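Local coordinates for protein TETR family transcriptional repressor LFRR (Mycobacterium smegmatis, PDB 2WGB) that represses transcription of the lfrRA operon by binding directly, as a TetR family regulator, to the promoter region upstream of its own gene, at residues G83-A88 / V130-R135; P101-V106 / A158-A163; F105-P110 / L118-D123. One frame throughout, in Å; residues are numbered along the deposited sequence.

Overall arrangement
All three contacts follow the DNA-binding helix-turn-helix in the chain. Contact 2 is the most central, about 6 Å from the chain centre to its own. Contact 3 follows at about 10 Å, and contact 1 is peripheral at about 19 Å. Contacts 2 and 3 share Phe105 and Val106, and both touch the second subunit. Helix 147-164 is a partner in contact 2 and a neighbour of contacts 1 and 3. Chemistry differs with place. Contact 1 combines valine packing with an arginine that grips one carbonyl with two nitrogens. Contact 2 is apolar packing round one tyrosine. Contact 3 joins a buried aromatic pair to a more exposed side with bridging waters.

Contact 1 (G83-A88 / V130-R135); sequences GPVDAA and VEVLNR
Arg135 reaches from the end of helix 127-135 to the loop leading into helix 85-97, and its guanidinium grips the carbonyl of Gly83. Two nitrogens hold one oxygen end-on: NH2 to Gly83 O at 2.9 Å and NH1 to the same O at 3.0 Å. Neither bond is straight, with N-H...O angles of 149° and 144°. The oxygen lies in the guanidinium plane, while both donors are tilted from the carbonyl plane. The side chain leaves with CG anti to the backbone N (chi1 -165°) and bends at chi2 and chi3 to bring the head round to Gly83. Val85 lies against this chain. Its CB sits 4.0 Å above one guanidinium face, toward the rim, and its CG2 is 3.8 Å from Arg135 CB.

Both helices belong to the all-helical C-terminal part, which in TetR family repressors generally serves dimerisation and ligand response. Pro84 is the N-cap of helix 85-97. NH1 also hydrogen-bonds to Pro80 O, so the head bridges two carbonyls of the loop before that helix. This second bond probably helps fix the rotation of the group.

Helix packs on helix where Val85 CG2 meets Val132 CG2 at 4.0 Å. Ala88 CB closes on Arg135 NH1 at 3.7 Å and lies obliquely to the guanidinium. Leu133, whose CB points away from segment 83-88, packs on Phe152 of helix 147-164.

Contact 2 (P101-V106 / A158-A163); sequences PIVLFV and AGYEAA
Tyr160 projects from helix 147-164 toward the 3-10 segment 101-104. Val103 meets its root, Leu104 one side, and Pro101 a face and the tip. Tyr160 CB touches Val103 CG2 at 4.0 Å. With CG anti to the backbone N (chi1 171°), the ring is carried across to the 3-10 segment. CE2 meets Leu104 CD1 at 3.9 Å, and CD2 lies near Leu104 CD2. CD1 of the leucine stands obliquely to the ring, and the two side chains cross at about a right angle. Pro101 covers one face, its CA making a CH-pi contact 4.0 Å from the ring centroid, 19° off the normal. CE1 lies 3.6 Å from Pro101 N. CZ is near Pro101 N and CA, and OH is 3.7 Å from Pro101 CB.

The contact fastens the connection between helices 85-97 and 116-122 to helix 147-164, within the helical C-terminal part typical of TetR family repressors. Leu25 of helix 10-29 touches both Pro101 and Tyr160. Gln157 NE2 of helix 147-164 hydrogen-bonds to Val103 O.

No hydrogen bond crosses between the two segments. Their grip rests on ring-face and methyl packing, so it depends on matching shape more than on the direction of polar groups.

Contact 3 (F105-P110 / L118-D123); sequences FVYYEP and LAAYFD
The irregular segment 105-110 runs beside the last turns of helix 116-122, with Phe105 CA 5.0 Å from Ala119 CA and Tyr107 CA 5.8 Å from Asp123 CA. Where the backbones come close, water 1 donates to both Phe105 O and Ala119 O, at 2.6 Å each. Ala119 CB packs against Phe105 O and Pro110 CB.

Phe105 and Phe122 form a T-shaped pair. The edge of Phe122 points at the face of Phe105, with centroids 5.5 Å apart and planes at 89°. Phe105 CG is anti to its carbonyl carbon (chi1 -66°), which swings the ring to the helix. There CE1 also meets Leu118 CB at 4.0 Å, the two side chains lying side by side and pointing the same way.

Tyr107, at the exposed end, is modelled in two positions. In the one described here, Ala120 CA makes an off-centre CH-pi contact with its ring, and water 2 connects Tyr107 OH with Ala120 O, to which it donates. The very close approach of Asp123 to this ring is doubtful.

The contact belongs to the helical part that follows the DNA-binding motif. Met24 of helix 10-29 touches both phenylalanines. Phe122 also packs on Leu63 of helix 56-78, whose His68 NE2 hydrogen-bonds to Phe122 O. On the loop side, Glu109 OE1 forms a salt bridge with Arg150 NH1 of helix 147-164, and Pro110 packs on Glu161 of the second subunit.

Contact 1 (G83-A88 / V130-R135)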
# COMPACT_ATOMS: atom_id res chain seq x y z
N GLY A 83 11.57 -13.57 -23.40
CA GLY A 83 10.39 -13.59 -24.23
C GLY A 83 9.67 -12.26 -24.31
O GLY A 83 10.09 -11.27 -23.70
N PRO A 84 8.55 -12.23 -25.06
CA PRO A 84 7.75 -11.03 -25.28
C PRO A 84 7.50 -10.32 -23.97
O PRO A 84 7.15 -10.95 -22.97
CB PRO A 84 6.44 -11.59 -25.83
CG PRO A 84 6.84 -12.85 -26.51
CD PRO A 84 7.94 -13.42 -25.67
N VAL A 85 7.67 -9.00 -23.97
CA VAL A 85 7.60 -8.26 -22.73
C VAL A 85 6.18 -8.26 -22.15
O VAL A 85 6.00 -8.19 -20.93
CB VAL A 85 8.16 -6.82 -22.88
CG1 VAL A 85 7.18 -5.94 -23.65
CG2 VAL A 85 8.47 -6.22 -21.53
N ASP A 86 5.18 -8.38 -23.01
CA ASP A 86 3.80 -8.42 -22.52
C ASP A 86 3.51 -9.67 -21.69
O ASP A 86 2.90 -9.60 -20.62
CB ASP A 86 2.78 -8.27 -23.67
CG ASP A 86 2.99 -9.27 -24.80
OD1 ASP A 86 3.79 -10.23 -24.64
OD2 ASP A 86 2.34 -9.11 -25.85
N ALA A 87 3.97 -10.82 -22.18
CA ALA A 87 3.78 -12.07 -21.47
C ALA A 87 4.62 -12.11 -20.20
O ALA A 87 4.17 -12.59 -19.16
CB ALA A 87 4.13 -13.26 -22.38
N ALA A 88 5.85 -11.59 -20.28
CA ALA A 88 6.74 -11.55 -19.13
C ALA A 88 6.16 -10.68 -17.99
O ALA A 88 6.18 -11.05 -16.81
CB ALA A 88 8.12 -11.05 -19.55
N VAL A 130 12.06 -3.88 -12.08
CA VAL A 130 12.43 -2.61 -12.69
C VAL A 130 12.89 -2.82 -14.14
O VAL A 130 12.55 -2.04 -15.03
CB VAL A 130 13.59 -1.92 -11.91
CG1 VAL A 130 14.09 -0.70 -12.67
CG2 VAL A 130 13.13 -1.53 -10.51
N GLU A 131 13.67 -3.87 -14.37
CA GLU A 131 14.21 -4.10 -15.70
C GLU A 131 13.13 -4.52 -16.71
O GLU A 131 13.18 -4.11 -17.87
CB GLU A 131 15.36 -5.10 -15.67
CG GLU A 131 16.63 -4.55 -14.98
CD GLU A 131 17.10 -3.22 -15.57
OE1 GLU A 131 17.10 -3.06 -16.81
OE2 GLU A 131 17.48 -2.32 -14.78
N VAL A 132 12.16 -5.32 -16.28
CA VAL A 132 11.05 -5.65 -17.17
C VAL A 132 10.21 -4.42 -17.50
O VAL A 132 9.79 -4.24 -18.65
CB VAL A 132 10.16 -6.83 -16.65
CG1 VAL A 132 9.34 -6.41 -15.44
CG2 VAL A 132 9.23 -7.32 -17.76
N LEU A 133 9.99 -3.55 -16.51
CA LEU A 133 9.26 -2.29 -16.76
C LEU A 133 9.99 -1.40 -17.76
O LEU A 133 9.37 -0.75 -18.61
CB LEU A 133 9.04 -1.52 -15.45
CG LEU A 133 8.13 -2.18 -14.43
CD1 LEU A 133 8.22 -1.45 -13.08
CD2 LEU A 133 6.67 -2.26 -14.92
N ASN A 134 11.31 -1.36 -17.64
CA ASN A 134 12.15 -0.59 -18.55
C ASN A 134 12.03 -1.15 -19.97
O ASN A 134 11.96 -0.40 -20.95
CB ASN A 134 13.62 -0.65 -18.12
CG ASN A 134 13.92 0.20 -16.90
OD1 ASN A 134 13.10 1.01 -16.47
ND2 ASN A 134 15.12 0.02 -16.35
N ARG A 135 12.01 -2.47 -20.07
CA ARG A 135 11.90 -3.15 -21.36
C ARG A 135 10.59 -2.73 -22.05
O ARG A 135 10.50 -2.73 -23.27
CB ARG A 135 11.96 -4.67 -21.13
CG ARG A 135 12.21 -5.51 -22.37
CD ARG A 135 13.06 -6.75 -22.05
NE ARG A 135 12.34 -7.82 -21.36
CZ ARG A 135 11.67 -8.79 -21.99
NH1 ARG A 135 11.05 -9.74 -21.29
NH2 ARG A 135 11.62 -8.82 -23.31

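Contact 2 (P101-V106 / A158-A163)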
# COMPACT_ATOMS: atom_id res chain seq x y z
N PRO A 101 0.67 -10.52 1.22
CA PRO A 101 1.00 -9.29 1.94
C PRO A 101 2.47 -8.87 1.81
O PRO A 101 2.82 -7.76 2.18
CB PRO A 101 0.67 -9.63 3.40
CG PRO A 101 0.85 -11.15 3.46
CD PRO A 101 0.29 -11.62 2.14
N ILE A 102 3.32 -9.76 1.30
CA ILE A 102 4.72 -9.41 1.05
C ILE A 102 4.84 -8.13 0.20
O ILE A 102 5.74 -7.32 0.41
CB ILE A 102 5.48 -10.59 0.41
CG1 ILE A 102 5.68 -11.70 1.45
CG2 ILE A 102 6.82 -10.14 -0.18
CD1 ILE A 102 6.32 -12.99 0.89
N VAL A 103 3.90 -7.93 -0.74
CA VAL A 103 4.02 -6.76 -1.63
C VAL A 103 3.86 -5.43 -0.89
O VAL A 103 4.28 -4.38 -1.39
CB VAL A 103 3.00 -6.78 -2.81
CG1 VAL A 103 3.21 -8.00 -3.70
CG2 VAL A 103 1.56 -6.67 -2.31
N LEU A 104 3.26 -5.47 0.29
CA LEU A 104 3.09 -4.26 1.11
C LEU A 104 4.41 -3.74 1.65
O LEU A 104 4.53 -2.56 1.98
CB LEU A 104 2.15 -4.56 2.28
CG LEU A 104 0.75 -5.07 1.93
CD1 LEU A 104 0.02 -5.48 3.18
CD2 LEU A 104 -0.04 -3.98 1.20
N PHE A 105 5.42 -4.62 1.74
CA PHE A 105 6.69 -4.28 2.38
C PHE A 105 7.86 -3.97 1.46
O PHE A 105 8.99 -3.78 1.93
CB PHE A 105 7.08 -5.36 3.40
CG PHE A 105 6.13 -5.44 4.57
CD1 PHE A 105 6.38 -4.71 5.73
CD2 PHE A 105 4.98 -6.21 4.50
CE1 PHE A 105 5.49 -4.76 6.80
CE2 PHE A 105 4.09 -6.26 5.57
CZ PHE A 105 4.35 -5.54 6.72
N VAL A 106 7.61 -3.90 0.15
CA VAL A 106 8.69 -3.62 -0.81
C VAL A 106 9.45 -2.34 -0.42
O VAL A 106 8.84 -1.31 -0.12
CB VAL A 106 8.14 -3.57 -2.26
CG1 VAL A 106 9.19 -3.08 -3.25
CG2 VAL A 106 7.61 -4.95 -2.66
N ALA A 158 -2.74 -2.38 -4.45
CA ALA A 158 -4.18 -2.26 -4.69
C ALA A 158 -4.78 -3.61 -5.06
O ALA A 158 -5.88 -3.94 -4.63
CB ALA A 158 -4.45 -1.24 -5.81
N GLY A 159 -4.06 -4.38 -5.87
CA GLY A 159 -4.56 -5.69 -6.28
C GLY A 159 -4.65 -6.68 -5.13
O GLY A 159 -5.61 -7.45 -5.02
N TYR A 160 -3.62 -6.69 -4.28
CA TYR A 160 -3.65 -7.47 -3.05
C TYR A 160 -4.86 -7.09 -2.17
O TYR A 160 -5.60 -7.97 -1.71
CB TYR A 160 -2.34 -7.31 -2.25
CG TYR A 160 -2.47 -7.94 -0.89
CD1 TYR A 160 -2.66 -9.31 -0.75
CD2 TYR A 160 -2.49 -7.15 0.26
CE1 TYR A 160 -2.83 -9.89 0.50
CE2 TYR A 160 -2.66 -7.73 1.51
CZ TYR A 160 -2.82 -9.09 1.63
OH TYR A 160 -3.00 -9.65 2.87
N GLU A 161 -5.09 -5.80 -1.96
CA GLU A 161 -6.24 -5.38 -1.16
C GLU A 161 -7.57 -5.81 -1.79
O GLU A 161 -8.52 -6.14 -1.07
CB GLU A 161 -6.24 -3.87 -0.93
CG GLU A 161 -5.04 -3.36 -0.16
CD GLU A 161 -4.91 -3.98 1.21
OE1 GLU A 161 -5.90 -4.53 1.73
OE2 GLU A 161 -3.80 -3.92 1.77
N ALA A 162 -7.65 -5.78 -3.12
CA ALA A 162 -8.87 -6.19 -3.83
C ALA A 162 -9.14 -7.67 -3.59
O ALA A 162 -10.29 -8.09 -3.40
CB ALA A 162 -8.73 -5.92 -5.32
N ALA A 163 -8.07 -8.46 -3.61
CA ALA A 163 -8.17 -9.90 -3.40
C ALA A 163 -8.59 -10.17 -1.96
O ALA A 163 -9.41 -11.04 -1.69
CB ALA A 163 -6.83 -10.58 -3.68

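Contact 3 (F105-P110 / L118-D123)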
# COMPACT_ATOMS: atom_id res chain seq x y z
N PHE A 105 5.42 -4.62 1.74
CA PHE A 105 6.69 -4.28 2.38
C PHE A 105 7.86 -3.97 1.46
O PHE A 105 8.99 -3.78 1.93
CB PHE A 105 7.08 -5.36 3.40
CG PHE A 105 6.13 -5.44 4.57
CD1 PHE A 105 6.38 -4.71 5.73
CD2 PHE A 105 4.98 -6.21 4.50
CE1 PHE A 105 5.49 -4.76 6.80
CE2 PHE A 105 4.09 -6.26 5.57
CZ PHE A 105 4.35 -5.54 6.72
N VAL A 106 7.61 -3.90 0.15
CA VAL A 106 8.69 -3.62 -0.81
C VAL A 106 9.45 -2.34 -0.42
O VAL A 106 8.84 -1.31 -0.12
CB VAL A 106 8.14 -3.57 -2.26
CG1 VAL A 106 9.19 -3.08 -3.25
CG2 VAL A 106 7.61 -4.95 -2.66
N TYR A 107 10.78 -2.41 -0.41
CA TYR A 107 11.61 -1.34 0.14
C TYR A 107 11.39 0.01 -0.56
O TYR A 107 11.26 1.04 0.10
CB TYR A 107 13.10 -1.72 0.07
CG TYR A 107 13.97 -1.17 1.21
CD1 TYR A 107 15.14 -1.82 1.57
CD2 TYR A 107 13.60 -0.04 1.92
CE1 TYR A 107 15.94 -1.35 2.60
CE2 TYR A 107 14.41 0.45 2.97
CZ TYR A 107 15.57 -0.22 3.30
OH TYR A 107 16.38 0.23 4.32
N TYR A 108 11.34 0.00 -1.88
CA TYR A 108 11.24 1.26 -2.64
C TYR A 108 9.90 1.99 -2.49
O TYR A 108 9.85 3.23 -2.56
CB TYR A 108 11.54 1.02 -4.12
CG TYR A 108 11.73 2.29 -4.92
CD1 TYR A 108 10.73 2.77 -5.75
CD2 TYR A 108 12.91 3.03 -4.83
CE1 TYR A 108 10.90 3.94 -6.48
CE2 TYR A 108 13.08 4.20 -5.56
CZ TYR A 108 12.07 4.65 -6.38
OH TYR A 108 12.23 5.80 -7.12
N GLU A 109 8.83 1.24 -2.26
CA GLU A 109 7.48 1.81 -2.26
C GLU A 109 6.60 1.00 -1.30
O GLU A 109 5.75 0.22 -1.74
CB GLU A 109 6.92 1.78 -3.70
CG GLU A 109 5.44 2.22 -3.91
CD GLU A 109 5.24 3.73 -3.95
OE1 GLU A 109 6.20 4.46 -4.28
OE2 GLU A 109 4.12 4.18 -3.65
N PRO A 110 6.83 1.14 0.01
CA PRO A 110 6.04 0.38 0.98
C PRO A 110 4.62 0.91 1.06
O PRO A 110 4.37 2.10 0.81
CB PRO A 110 6.74 0.65 2.32
CG PRO A 110 7.95 1.52 1.99
CD PRO A 110 7.71 2.13 0.66
N LEU A 118 10.00 -2.21 9.75
CA LEU A 118 9.77 -3.58 9.30
C LEU A 118 10.14 -3.75 7.84
O LEU A 118 10.76 -4.75 7.46
CB LEU A 118 8.31 -3.99 9.49
CG LEU A 118 7.94 -4.65 10.81
CD1 LEU A 118 6.45 -5.00 10.82
CD2 LEU A 118 8.79 -5.89 11.01
N ALA A 119 9.75 -2.80 7.00
CA ALA A 119 10.18 -2.83 5.60
C ALA A 119 11.71 -2.81 5.48
O ALA A 119 12.29 -3.56 4.70
CB ALA A 119 9.57 -1.67 4.81
N ALA A 120 12.36 -1.94 6.24
CA ALA A 120 13.83 -1.90 6.22
C ALA A 120 14.44 -3.23 6.68
O ALA A 120 15.46 -3.68 6.15
CB ALA A 120 14.34 -0.73 7.09
N TYR A 121 13.81 -3.86 7.68
CA TYR A 121 14.29 -5.13 8.20
C TYR A 121 14.19 -6.27 7.16
O TYR A 121 15.14 -7.00 6.92
CB TYR A 121 13.52 -5.51 9.49
CG TYR A 121 13.92 -6.87 10.04
CD1 TYR A 121 15.13 -7.04 10.69
CD2 TYR A 121 13.11 -7.98 9.87
CE1 TYR A 121 15.51 -8.28 11.19
CE2 TYR A 121 13.48 -9.22 10.35
CZ TYR A 121 14.67 -9.36 11.01
OH TYR A 121 15.03 -10.60 11.50
N PHE A 122 13.02 -6.40 6.54
CA PHE A 122 12.85 -7.37 5.47
C PHE A 122 13.74 -7.09 4.25
O PHE A 122 14.22 -8.03 3.62
CB PHE A 122 11.39 -7.45 5.03
CG PHE A 122 10.46 -8.02 6.08
CD1 PHE A 122 10.83 -9.16 6.80
CD2 PHE A 122 9.24 -7.44 6.34
CE1 PHE A 122 9.99 -9.69 7.77
CE2 PHE A 122 8.40 -7.96 7.32
CZ PHE A 122 8.77 -9.08 8.03
N ASP A 123 13.91 -5.81 3.92
CA ASP A 123 14.81 -5.39 2.82
C ASP A 123 14.51 -6.16 1.52
O ASP A 123 15.29 -6.99 1.06
CB ASP A 123 16.27 -5.55 3.24
CG ASP A 123 17.24 -4.80 2.34
OD1 ASP A 123 16.80 -4.19 1.35
OD2 ASP A 123 18.46 -4.83 2.63
O HOH W 1 11.54 -4.00 2.21
O HOH W 2 17.50 -1.99 5.39